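PDB 3ZH9: DNA polymerase III subunit delta from Bacillus subtilis, which serves as the delta subunit of the bacterial clamp loader and probably acts as the wrench that opens the beta sliding clamp for loading onto primed DNA. Local coordinates for residues D4-L9 / L28-S33; G12-V17 / R36-D41; Q61-A66 / E103-S108; D153-L158 / Q187-L192; N157-K160 / T165-T168. All coordinates share one frame; numbering follows the deposited sequence.

Overall arrangement
From the N terminus, interaction 1 sets helix 2-10 beside helix 25-39. Interaction 2 then packs the loop leading into strand 17-21 against the end of helix 25-39, so the two closures cross, and their segments touch through L9 with V14 and T38. Interaction 3 follows in series, joining helices 59-66 and 99-107 of the same five-stranded domain, with I106 meeting V17 of interaction 2. Interactions 4 and 5 both start from helix 148-160 in the next, helical domain; the short turn of interaction 5 falls within the longer span of interaction 4. W6 touches L158, linking interaction 1 to these last two.

Interaction 1 (D4-L9 / L28-S33); sequences DVWKSL and LQETVS
W6 reaches from helix 2-10 across to T31 and E30 on helix 25-39, and its side chain is worth following outward. From CB the chain leaves with CG beside the backbone N and anti to the carbonyl carbon (chi1 -65°), and the ring then swings over so that its pyrrole edge and benzo ring meet the second helix. CD1 passes T31 OG1 at 3.8 Å. Next comes NE1, whose N-H points at T31 OG1: the bond is 2.8 Å from NE1 to OG1, nearly straight at 166°, with the oxygen close to the ring plane. T31 OG1 is also bonded to the carbonyl O of L27, one turn back, so this buried hydroxyl accepts from the indole while giving its own proton to the helix backbone. Farther round the ring, CZ2 lies 3.3 Å from E30 CG, and CH2 is 3.7 Å from the same methylene. E30 then turns its carboxylate to R34 in a salt bridge, and R34 makes a cation-pi contact with W6. One residue earlier, V5 CG1 meets T31 CG2 at 3.8 Å. A leucine in place of W6 has no N-H to offer, and would probably leave T31 OG1 short of a donor and open a gap beside E30 CG. The two helix segments run nearly parallel, 13° between their directions and 10.6 Å between axes. Helix 25-39 follows strand 17-21, the first in sequence of the five-stranded parallel sheet, consistent with the position of the helix that follows the P-loop in AAA+ proteins, and helix 2-10 packs against it.

Interaction 2 (G12-V17 / R36-D41); sequences GEVHPV and RQTVVD
V14 carries the whole of its side of this contact, splitting its two methyls between T38 and V39. The more enclosed part is at V39, which is buried: V14 CG1, anti to the backbone N (chi1 -166°), lies 3.9 Å from V39 CG1. Both valines also lean on V114 of strand 113-119, while V39 reaches L77 of strand 76-81 as well. The other methyl, V14 CG2, comes closer to its partner, 3.6 Å from T38 CG2, but here the partner is a partly exposed residue. T38 OG1 is tied back to the carbonyl O of R34 within its own helix. No hydrogen bond joins the two segments. In the fold, this is where the loop before strand 17-21, the first strand in sequence of an AAA+ type parallel sheet, passes the last turn of helix 25-39. The loop starts at G12, which ends helix 2-10 in a Schellman motif; with phi at 85°, a side chain there would jam against the preceding carbonyl oxygen. Beyond it, E13 turns its CB away from the helix while V14 turns toward it, and the backbone N of H15 binds the hydroxyl of Y18, which lies in the strand that the loop leads into.

Interaction 3 (Q61-A66 / E103-S108); sequences QAIADA and ESYIQS
Y105 is the one residue of segment 103-108 that meets segment 61-66, and its partners there are A66 and I63. The apolar contacts come first. A66 CB approaches the outer part of the phenol obliquely, 3.5 Å from CZ and 3.6 Å from CE1, and also 3.4 Å from the hydroxyl oxygen OH. One turn earlier in helix 59-66, I63 CG2 lies 4.1 Å from Y105 CD1, nearer the root of the ring, so the two residues grip different stretches of one side of the phenol. What brings the ring here is its first torsion: CG stands anti to the backbone N (chi1 -179°), and the phenol extends toward segment 61-66. Aromatic contact is made with F115 of strand 113-119, whose ring meets that of Y105 at about 40°; A66 touches F115 as well. The polar groups are satisfied without a bond between the two helices. Y105 OH accepts the backbone N-H of A110, which fixes the far end of the ring, and A66 O is bonded to T113 OG1 of strand 113-119. Helix 59-66 links strands 49-53 and 76-81, and helix 99-107 links 76-81 to 113-119. The contact thus joins the helices of two successive beta-alpha-beta crossovers, as expected of the parallel sheet of an AAA+ type domain.

Interaction 4 (D153-L158 / Q187-L192); sequences DFTVNL and QEIQKL
I189 of helix 182-195 presses into helix 148-160 between L158 and T155, inside the small helical domain that follows the five-stranded sheet, consistent with the lid domain of AAA+ proteins. It gives up more surface than any other residue of either segment. L158 meets I189 at CB and CG2, approaching with CG anti to its backbone N (chi1 -177°): L158 CD2 lies 3.9 Å from I189 CB, and L158 CG is equally far, 3.9 Å, from I189 CG2. The side chains run antiparallel, each setting a methyl against the other's branch carbon. L158 is also packed against F186 on the same partner helix and F3 of helix 2-10. An alanine here would strip I189 of CG1, CG2 and CD1, and would probably open a gap beside L158 and leave the T155 methyl without its neighbour. The third helix of the bundle, 168-177, closes in through L174 on I189 and V175 on T155. T155 keeps its polar half at home, OG1 bonded to the carbonyl O of T151, and offers its methyl instead: CG2 sits 3.8 Å from I189 CD1.

Interaction 5 (N157-K160 / T165-T168); sequences NLAK and TIGT
A159 sets its CB over one face of the peptide that joins T165 to I166, 4.1 Å from T165 C and almost straight above that carbon. This peptide is the only flat group in the contact; no ring, amide or carboxylate side chain of either segment takes part. The polar bonds of T165 go another way: its backbone pairs with E200 and I202, building the small two-stranded parallel sheet of strands 165-166 and 201-202. A159 CB also meets I166 CG2 at 3.7 Å. I166 has CG1 anti to its backbone N (chi1 -172°), which leaves CG2 wedged between that N and the carbonyl carbon and turned toward the alanine methyl, while the longer branch runs on to I189 of helix 182-195. T165 points its own CB the opposite way, away from the helix, and its OG1 makes a weak bond to the carbonyl O of E200; a sulfate ion, probably from the crystallisation liquor, lies about 6 Å from this side chain. Directly after I166 the chain turns into the next helix, with G167 at the N-cap position. The contact therefore closes a tight connection, with four residues between the segments, from the last part of helix 148-160 back alongside it. With CA atoms of A159 and T165 only 5.3 Å apart, there is little depth for a side chain between the backbones, and a lone methyl fills it. No hydrogen bond crosses: between these two segments the contact is van der Waals, and the backbone bonds of T165 go to E200 and I202.

Interaction 1 (D4-L9 / L28-S33)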
# COMPACT_ATOMS: atom_id res chain seq x y z
N ASP A 4 13.18 12.21 1.12
CA ASP A 4 13.59 13.58 1.41
C ASP A 4 13.06 13.95 2.80
O ASP A 4 13.80 14.39 3.68
CB ASP A 4 13.04 14.50 0.32
CG ASP A 4 13.25 15.99 0.60
OD1 ASP A 4 14.37 16.43 0.97
OD2 ASP A 4 12.27 16.75 0.42
N VAL A 5 11.76 13.75 3.01
CA VAL A 5 11.17 13.97 4.31
C VAL A 5 11.86 13.15 5.40
O VAL A 5 12.24 13.69 6.43
CB VAL A 5 9.65 13.74 4.30
CG1 VAL A 5 9.05 13.91 5.72
CG2 VAL A 5 9.00 14.70 3.34
N TRP A 6 12.04 11.84 5.18
CA TRP A 6 12.60 11.00 6.24
C TRP A 6 13.99 11.45 6.66
O TRP A 6 14.29 11.54 7.84
CB TRP A 6 12.61 9.51 5.85
CG TRP A 6 11.23 8.92 5.67
CD1 TRP A 6 10.03 9.57 5.79
CD2 TRP A 6 10.92 7.56 5.32
NE1 TRP A 6 8.99 8.70 5.54
CE2 TRP A 6 9.52 7.46 5.25
CE3 TRP A 6 11.70 6.42 5.07
CZ2 TRP A 6 8.87 6.26 4.94
CZ3 TRP A 6 11.05 5.23 4.76
CH2 TRP A 6 9.66 5.16 4.70
N LYS A 7 14.82 11.75 5.67
CA LYS A 7 16.17 12.25 5.92
C LYS A 7 16.15 13.61 6.63
O LYS A 7 16.94 13.84 7.55
CB LYS A 7 16.93 12.34 4.60
CG LYS A 7 18.41 12.62 4.72
CD LYS A 7 19.02 12.65 3.32
CE LYS A 7 20.54 12.82 3.36
NZ LYS A 7 21.22 11.63 3.93
N SER A 8 15.26 14.49 6.21
CA SER A 8 15.10 15.81 6.86
C SER A 8 14.78 15.68 8.35
O SER A 8 15.39 16.33 9.19
CB SER A 8 13.98 16.62 6.19
OG SER A 8 14.40 17.10 4.94
N LEU A 9 13.80 14.83 8.66
CA LEU A 9 13.38 14.64 10.04
C LEU A 9 14.55 14.20 10.90
O LEU A 9 14.69 14.65 12.04
CB LEU A 9 12.25 13.62 10.13
CG LEU A 9 10.92 14.05 9.51
CD1 LEU A 9 9.90 12.94 9.62
CD2 LEU A 9 10.42 15.32 10.23
N LEU A 28 2.26 7.13 3.78
CA LEU A 28 1.69 8.25 4.51
C LEU A 28 1.75 7.91 6.00
O LEU A 28 2.21 8.72 6.81
CB LEU A 28 0.25 8.52 4.05
CG LEU A 28 0.17 8.96 2.58
CD1 LEU A 28 -1.25 9.30 2.17
CD2 LEU A 28 1.10 10.15 2.34
N GLN A 29 1.33 6.70 6.33
CA GLN A 29 1.29 6.26 7.72
C GLN A 29 2.67 6.25 8.31
O GLN A 29 2.87 6.72 9.42
CB GLN A 29 0.67 4.86 7.86
CG GLN A 29 -0.79 4.77 7.44
CD GLN A 29 -1.63 5.90 8.01
OE1 GLN A 29 -1.34 6.43 9.09
NE2 GLN A 29 -2.67 6.29 7.28
N GLU A 30 3.62 5.70 7.58
CA GLU A 30 4.98 5.57 8.10
C GLU A 30 5.60 6.96 8.35
O GLU A 30 6.30 7.17 9.34
CB GLU A 30 5.83 4.75 7.14
CG GLU A 30 7.30 4.74 7.47
CD GLU A 30 7.58 4.08 8.81
OE1 GLU A 30 6.69 3.37 9.32
OE2 GLU A 30 8.70 4.26 9.34
N THR A 31 5.29 7.91 7.48
CA THR A 31 5.83 9.27 7.57
C THR A 31 5.23 10.04 8.75
O THR A 31 5.93 10.71 9.50
CB THR A 31 5.60 10.05 6.24
OG1 THR A 31 6.25 9.36 5.17
CG2 THR A 31 6.13 11.49 6.34
N VAL A 32 3.91 9.93 8.89
CA VAL A 32 3.22 10.53 10.03
C VAL A 32 3.81 9.99 11.32
O VAL A 32 4.00 10.72 12.29
CB VAL A 32 1.71 10.22 9.97
CG1 VAL A 32 1.07 10.39 11.34
CG2 VAL A 32 1.02 11.10 8.94
N SER A 33 4.13 8.71 11.33
CA SER A 33 4.71 8.08 12.50
C SER A 33 6.11 8.63 12.80
O SER A 33 6.46 8.89 13.95
CB SER A 33 4.75 6.55 12.31
OG SER A 33 5.25 5.92 13.47

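Interaction 2 (G12-V17 / R36-D41)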
# COMPACT_ATOMS: atom_id res chain seq x y z
N GLY A 12 16.91 16.86 12.08
CA GLY A 12 16.34 17.84 12.97
C GLY A 12 15.62 18.93 12.21
O GLY A 12 15.28 19.96 12.77
N GLU A 13 15.36 18.69 10.93
CA GLU A 13 14.62 19.66 10.13
C GLU A 13 13.14 19.31 10.13
O GLU A 13 12.69 18.42 9.38
CB GLU A 13 15.19 19.73 8.72
CG GLU A 13 16.67 20.12 8.71
CD GLU A 13 17.35 19.88 7.36
OE1 GLU A 13 16.66 19.57 6.36
OE2 GLU A 13 18.58 20.00 7.31
N VAL A 14 12.39 19.98 10.99
CA VAL A 14 10.96 19.73 11.09
C VAL A 14 10.25 21.04 10.82
O VAL A 14 10.50 22.02 11.51
CB VAL A 14 10.55 19.18 12.48
CG1 VAL A 14 9.11 18.61 12.42
CG2 VAL A 14 11.52 18.11 12.92
N HIS A 15 9.39 21.05 9.81
CA HIS A 15 8.77 22.29 9.38
C HIS A 15 7.36 22.45 9.97
O HIS A 15 6.78 21.50 10.45
CB HIS A 15 8.81 22.37 7.85
CG HIS A 15 10.19 22.14 7.30
ND1 HIS A 15 11.25 22.99 7.57
CD2 HIS A 15 10.70 21.14 6.54
CE1 HIS A 15 12.34 22.53 6.99
NE2 HIS A 15 12.04 21.40 6.36
N PRO A 16 6.85 23.69 9.97
CA PRO A 16 5.56 23.97 10.62
C PRO A 16 4.36 23.39 9.86
O PRO A 16 3.34 23.13 10.49
CB PRO A 16 5.49 25.51 10.64
CG PRO A 16 6.92 25.96 10.49
CD PRO A 16 7.56 24.92 9.57
N VAL A 17 4.48 23.18 8.55
CA VAL A 17 3.35 22.70 7.75
C VAL A 17 3.80 21.64 6.73
O VAL A 17 4.73 21.87 5.93
CB VAL A 17 2.63 23.85 6.98
CG1 VAL A 17 1.43 23.32 6.22
CG2 VAL A 17 2.20 24.97 7.92
N ARG A 36 5.78 12.08 14.26
CA ARG A 36 5.34 11.95 15.65
C ARG A 36 6.51 11.60 16.57
O ARG A 36 6.71 12.24 17.60
CB ARG A 36 4.26 10.88 15.74
CG ARG A 36 3.67 10.68 17.13
CD ARG A 36 2.73 9.48 17.13
NE ARG A 36 1.89 9.46 15.92
CZ ARG A 36 1.01 8.51 15.64
NH1 ARG A 36 0.83 7.49 16.47
NH2 ARG A 36 0.30 8.58 14.52
N GLN A 37 7.27 10.58 16.20
CA GLN A 37 8.47 10.18 16.94
C GLN A 37 9.44 11.34 17.07
O GLN A 37 10.22 11.42 18.02
CB GLN A 37 9.17 9.01 16.25
CG GLN A 37 8.44 7.69 16.41
CD GLN A 37 8.96 6.58 15.49
OE1 GLN A 37 9.90 6.77 14.71
NE2 GLN A 37 8.35 5.41 15.59
N THR A 38 9.41 12.24 16.09
CA THR A 38 10.29 13.40 16.13
C THR A 38 9.79 14.52 17.07
O THR A 38 10.59 15.10 17.80
CB THR A 38 10.54 13.98 14.71
OG1 THR A 38 11.00 12.95 13.83
CG2 THR A 38 11.59 15.06 14.76
N VAL A 39 8.50 14.83 17.07
CA VAL A 39 8.04 16.00 17.82
C VAL A 39 7.37 15.69 19.16
O VAL A 39 7.42 16.49 20.09
CB VAL A 39 7.12 16.94 16.98
CG1 VAL A 39 7.53 16.93 15.53
CG2 VAL A 39 5.69 16.52 17.10
N VAL A 40 6.73 14.53 19.27
CA VAL A 40 5.95 14.20 20.46
C VAL A 40 6.73 13.37 21.48
O VAL A 40 7.49 12.47 21.12
CB VAL A 40 4.65 13.44 20.09
CG1 VAL A 40 3.83 13.15 21.33
CG2 VAL A 40 3.83 14.24 19.10
N ASP A 41 6.55 13.71 22.76
CA ASP A 41 7.12 12.96 23.87
C ASP A 41 5.99 12.20 24.54
O ASP A 41 4.94 12.77 24.84
CB ASP A 41 7.77 13.91 24.89
CG ASP A 41 8.75 14.88 24.25
OD1 ASP A 41 9.90 14.48 23.96
OD2 ASP A 41 8.37 16.06 24.05

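Interaction 3 (Q61-A66 / E103-S108)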
# COMPACT_ATOMS: atom_id res chain seq x y z
N GLN A 61 -11.48 23.63 14.83
CA GLN A 61 -10.96 23.08 16.08
C GLN A 61 -9.50 22.65 15.88
O GLN A 61 -8.67 22.83 16.77
CB GLN A 61 -11.82 21.92 16.58
CG GLN A 61 -11.50 21.48 18.01
CD GLN A 61 -11.61 22.61 19.03
OE1 GLN A 61 -12.67 22.82 19.64
NE2 GLN A 61 -10.51 23.35 19.24
N ALA A 62 -9.21 22.08 14.71
CA ALA A 62 -7.85 21.73 14.33
C ALA A 62 -6.97 22.98 14.33
O ALA A 62 -5.87 22.96 14.87
CB ALA A 62 -7.84 21.07 12.96
N ILE A 63 -7.47 24.06 13.75
CA ILE A 63 -6.71 25.32 13.76
C ILE A 63 -6.56 25.91 15.17
O ILE A 63 -5.49 26.45 15.51
CB ILE A 63 -7.32 26.37 12.81
CG1 ILE A 63 -7.28 25.86 11.36
CG2 ILE A 63 -6.59 27.71 12.94
CD1 ILE A 63 -8.11 26.69 10.40
N ALA A 64 -7.61 25.81 15.98
CA ALA A 64 -7.54 26.34 17.34
C ALA A 64 -6.51 25.55 18.15
O ALA A 64 -5.75 26.11 18.95
CB ALA A 64 -8.93 26.30 18.03
N ASP A 65 -6.47 24.24 17.94
CA ASP A 65 -5.41 23.43 18.53
C ASP A 65 -4.02 23.87 18.07
O ASP A 65 -3.09 23.96 18.86
CB ASP A 65 -5.59 21.94 18.22
CG ASP A 65 -6.51 21.24 19.21
OD1 ASP A 65 -7.58 21.81 19.53
OD2 ASP A 65 -6.15 20.14 19.67
N ALA A 66 -3.90 24.12 16.77
CA ALA A 66 -2.59 24.43 16.19
C ALA A 66 -2.08 25.74 16.78
O ALA A 66 -0.87 25.95 16.92
CB ALA A 66 -2.71 24.54 14.70
N GLU A 103 -6.30 28.39 4.87
CA GLU A 103 -5.38 29.14 4.02
C GLU A 103 -4.63 30.16 4.86
O GLU A 103 -3.42 30.28 4.75
CB GLU A 103 -6.12 29.90 2.92
CG GLU A 103 -7.07 29.08 2.10
CD GLU A 103 -7.67 29.88 0.96
OE1 GLU A 103 -7.09 30.93 0.62
OE2 GLU A 103 -8.72 29.46 0.42
N SER A 104 -5.37 30.89 5.69
CA SER A 104 -4.76 31.88 6.58
C SER A 104 -3.73 31.26 7.50
O SER A 104 -2.66 31.81 7.68
CB SER A 104 -5.83 32.59 7.42
OG SER A 104 -6.50 33.58 6.67
N TYR A 105 -4.08 30.12 8.10
CA TYR A 105 -3.16 29.43 9.00
C TYR A 105 -1.85 28.99 8.32
O TYR A 105 -0.78 29.24 8.85
CB TYR A 105 -3.79 28.21 9.69
CG TYR A 105 -2.80 27.55 10.62
CD1 TYR A 105 -2.62 28.01 11.92
CD2 TYR A 105 -1.98 26.52 10.18
CE1 TYR A 105 -1.68 27.44 12.77
CE2 TYR A 105 -1.03 25.95 11.01
CZ TYR A 105 -0.89 26.41 12.31
OH TYR A 105 0.05 25.85 13.14
N ILE A 106 -1.94 28.32 7.18
CA ILE A 106 -0.71 27.80 6.56
C ILE A 106 0.16 28.94 6.04
O ILE A 106 1.37 28.81 5.91
CB ILE A 106 -0.94 26.76 5.43
CG1 ILE A 106 -1.29 27.45 4.12
CG2 ILE A 106 -1.98 25.66 5.84
CD1 ILE A 106 -1.29 26.47 2.97
N GLN A 107 -0.46 30.08 5.78
CA GLN A 107 0.27 31.26 5.33
C GLN A 107 1.00 31.93 6.49
O GLN A 107 2.01 32.61 6.29
CB GLN A 107 -0.69 32.23 4.64
CG GLN A 107 -1.37 31.60 3.44
CD GLN A 107 -2.49 32.45 2.87
OE1 GLN A 107 -2.98 33.38 3.53
NE2 GLN A 107 -2.92 32.13 1.65
N SER A 108 0.51 31.72 7.70
CA SER A 108 1.14 32.28 8.90
C SER A 108 0.95 31.31 10.07
O SER A 108 0.13 31.56 10.96
CB SER A 108 0.52 33.64 9.23
OG SER A 108 1.12 34.18 10.39

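Interaction 4 (D153-L158 / Q187-L192)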
# COMPACT_ATOMS: atom_id res chain seq x y z
N ASP A 153 13.44 0.81 -7.64
CA ASP A 153 14.20 1.98 -7.18
C ASP A 153 13.87 2.33 -5.73
O ASP A 153 14.75 2.65 -4.94
CB ASP A 153 13.96 3.21 -8.09
CG ASP A 153 14.43 2.99 -9.51
OD1 ASP A 153 15.12 1.98 -9.77
OD2 ASP A 153 14.11 3.84 -10.37
N PHE A 154 12.59 2.29 -5.38
CA PHE A 154 12.21 2.52 -4.00
C PHE A 154 12.96 1.59 -3.04
O PHE A 154 13.44 2.02 -2.00
CB PHE A 154 10.71 2.34 -3.84
CG PHE A 154 10.28 2.22 -2.41
CD1 PHE A 154 9.96 3.34 -1.67
CD2 PHE A 154 10.18 0.97 -1.81
CE1 PHE A 154 9.56 3.22 -0.35
CE2 PHE A 154 9.78 0.84 -0.50
CZ PHE A 154 9.47 1.98 0.24
N THR A 155 13.03 0.31 -3.40
CA THR A 155 13.73 -0.71 -2.60
C THR A 155 15.22 -0.40 -2.48
O THR A 155 15.81 -0.49 -1.40
CB THR A 155 13.55 -2.10 -3.22
OG1 THR A 155 12.15 -2.36 -3.40
CG2 THR A 155 14.14 -3.20 -2.33
N VAL A 156 15.84 -0.04 -3.60
CA VAL A 156 17.25 0.31 -3.59
C VAL A 156 17.53 1.51 -2.69
O VAL A 156 18.48 1.51 -1.91
CB VAL A 156 17.75 0.56 -5.03
CG1 VAL A 156 19.12 1.27 -5.02
CG2 VAL A 156 17.82 -0.76 -5.80
N ASN A 157 16.68 2.53 -2.80
CA ASN A 157 16.87 3.73 -2.00
C ASN A 157 16.55 3.46 -0.54
O ASN A 157 17.12 4.08 0.33
CB ASN A 157 15.99 4.87 -2.51
CG ASN A 157 16.52 5.45 -3.80
OD1 ASN A 157 17.73 5.59 -3.98
ND2 ASN A 157 15.60 5.79 -4.71
N LEU A 158 15.63 2.53 -0.30
CA LEU A 158 15.26 2.22 1.07
C LEU A 158 16.46 1.66 1.84
O LEU A 158 16.71 2.07 2.97
CB LEU A 158 14.09 1.24 1.10
CG LEU A 158 13.60 0.91 2.51
CD1 LEU A 158 13.27 2.20 3.22
CD2 LEU A 158 12.39 -0.03 2.49
N GLN A 187 9.48 -3.98 5.58
CA GLN A 187 9.73 -4.99 6.57
C GLN A 187 10.93 -5.90 6.23
O GLN A 187 11.81 -6.12 7.07
CB GLN A 187 8.46 -5.81 6.79
CG GLN A 187 8.66 -7.02 7.68
CD GLN A 187 7.37 -7.79 7.91
OE1 GLN A 187 6.27 -7.30 7.61
NE2 GLN A 187 7.48 -9.00 8.45
N GLU A 188 10.98 -6.42 5.01
CA GLU A 188 12.04 -7.36 4.64
C GLU A 188 13.39 -6.66 4.52
O GLU A 188 14.42 -7.23 4.87
CB GLU A 188 11.70 -8.10 3.34
CG GLU A 188 10.43 -8.93 3.40
CD GLU A 188 10.43 -10.00 4.52
OE1 GLU A 188 11.52 -10.42 4.97
OE2 GLU A 188 9.34 -10.43 4.94
N ILE A 189 13.40 -5.43 4.01
CA ILE A 189 14.63 -4.65 3.97
C ILE A 189 15.20 -4.42 5.39
O ILE A 189 16.39 -4.59 5.62
CB ILE A 189 14.46 -3.30 3.21
CG1 ILE A 189 14.39 -3.54 1.69
CG2 ILE A 189 15.58 -2.33 3.57
CD1 ILE A 189 15.68 -4.09 1.07
N GLN A 190 14.35 -4.08 6.35
CA GLN A 190 14.82 -3.92 7.74
C GLN A 190 15.39 -5.22 8.30
O GLN A 190 16.39 -5.22 9.04
CB GLN A 190 13.69 -3.44 8.66
CG GLN A 190 13.12 -2.04 8.31
CD GLN A 190 14.15 -0.92 8.35
OE1 GLN A 190 15.25 -1.06 8.91
NE2 GLN A 190 13.80 0.22 7.77
N LYS A 191 14.74 -6.33 7.99
CA LYS A 191 15.22 -7.63 8.43
C LYS A 191 16.55 -7.94 7.77
O LYS A 191 17.46 -8.46 8.41
CB LYS A 191 14.22 -8.73 8.10
CG LYS A 191 13.06 -8.83 9.08
CD LYS A 191 11.90 -9.65 8.48
CE LYS A 191 12.36 -11.06 8.18
NZ LYS A 191 11.34 -11.82 7.38
N LEU A 192 16.66 -7.60 6.49
CA LEU A 192 17.88 -7.90 5.74
C LEU A 192 19.04 -7.05 6.24
O LEU A 192 20.15 -7.55 6.35
CB LEU A 192 17.69 -7.74 4.23
CG LEU A 192 16.86 -8.84 3.53
CD1 LEU A 192 16.20 -8.38 2.21
CD2 LEU A 192 17.74 -10.09 3.29

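Interaction 5 (N157-K160 / T165-T168)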
# COMPACT_ATOMS: atom_id res chain seq x y z
N ASN A 157 16.68 2.53 -2.80
CA ASN A 157 16.87 3.73 -2.00
C ASN A 157 16.55 3.46 -0.54
O ASN A 157 17.12 4.08 0.33
CB ASN A 157 15.99 4.87 -2.51
CG ASN A 157 16.52 5.45 -3.80
OD1 ASN A 157 17.73 5.59 -3.98
ND2 ASN A 157 15.60 5.79 -4.71
N LEU A 158 15.63 2.53 -0.30
CA LEU A 158 15.26 2.22 1.07
C LEU A 158 16.46 1.66 1.84
O LEU A 158 16.71 2.07 2.97
CB LEU A 158 14.09 1.24 1.10
CG LEU A 158 13.60 0.91 2.51
CD1 LEU A 158 13.27 2.20 3.22
CD2 LEU A 158 12.39 -0.03 2.49
N ALA A 159 17.20 0.73 1.23
CA ALA A 159 18.41 0.19 1.84
C ALA A 159 19.38 1.29 2.28
O ALA A 159 19.97 1.22 3.36
CB ALA A 159 19.11 -0.81 0.87
N LYS A 160 19.54 2.31 1.45
CA LYS A 160 20.43 3.42 1.79
C LYS A 160 20.03 4.14 3.08
O LYS A 160 20.89 4.65 3.80
CB LYS A 160 20.51 4.43 0.64
CG LYS A 160 21.23 3.93 -0.60
CD LYS A 160 21.21 5.02 -1.67
CE LYS A 160 21.80 4.56 -2.98
NZ LYS A 160 21.59 5.58 -4.03
N THR A 165 23.34 -1.23 1.21
CA THR A 165 23.05 -1.16 -0.22
C THR A 165 22.45 -2.47 -0.71
O THR A 165 22.59 -3.51 -0.06
CB THR A 165 24.31 -0.87 -1.02
OG1 THR A 165 25.26 -1.92 -0.79
CG2 THR A 165 24.92 0.46 -0.60
N ILE A 166 21.75 -2.40 -1.83
CA ILE A 166 21.21 -3.60 -2.46
C ILE A 166 21.26 -3.40 -3.97
O ILE A 166 20.85 -2.36 -4.47
CB ILE A 166 19.78 -3.93 -1.95
CG1 ILE A 166 19.30 -5.29 -2.48
CG2 ILE A 166 18.77 -2.80 -2.25
CD1 ILE A 166 18.01 -5.81 -1.81
N GLY A 167 21.82 -4.37 -4.68
CA GLY A 167 21.94 -4.29 -6.12
C GLY A 167 20.58 -4.45 -6.76
O GLY A 167 19.64 -4.89 -6.10
N THR A 168 20.45 -4.10 -8.04
CA THR A 168 19.13 -4.13 -8.67
C THR A 168 18.59 -5.55 -8.83
O THR A 168 17.40 -5.76 -8.69
CB THR A 168 19.07 -3.32 -10.01
OG1 THR A 168 19.26 -4.20 -11.12
CG2 THR A 168 20.10 -2.22 -10.03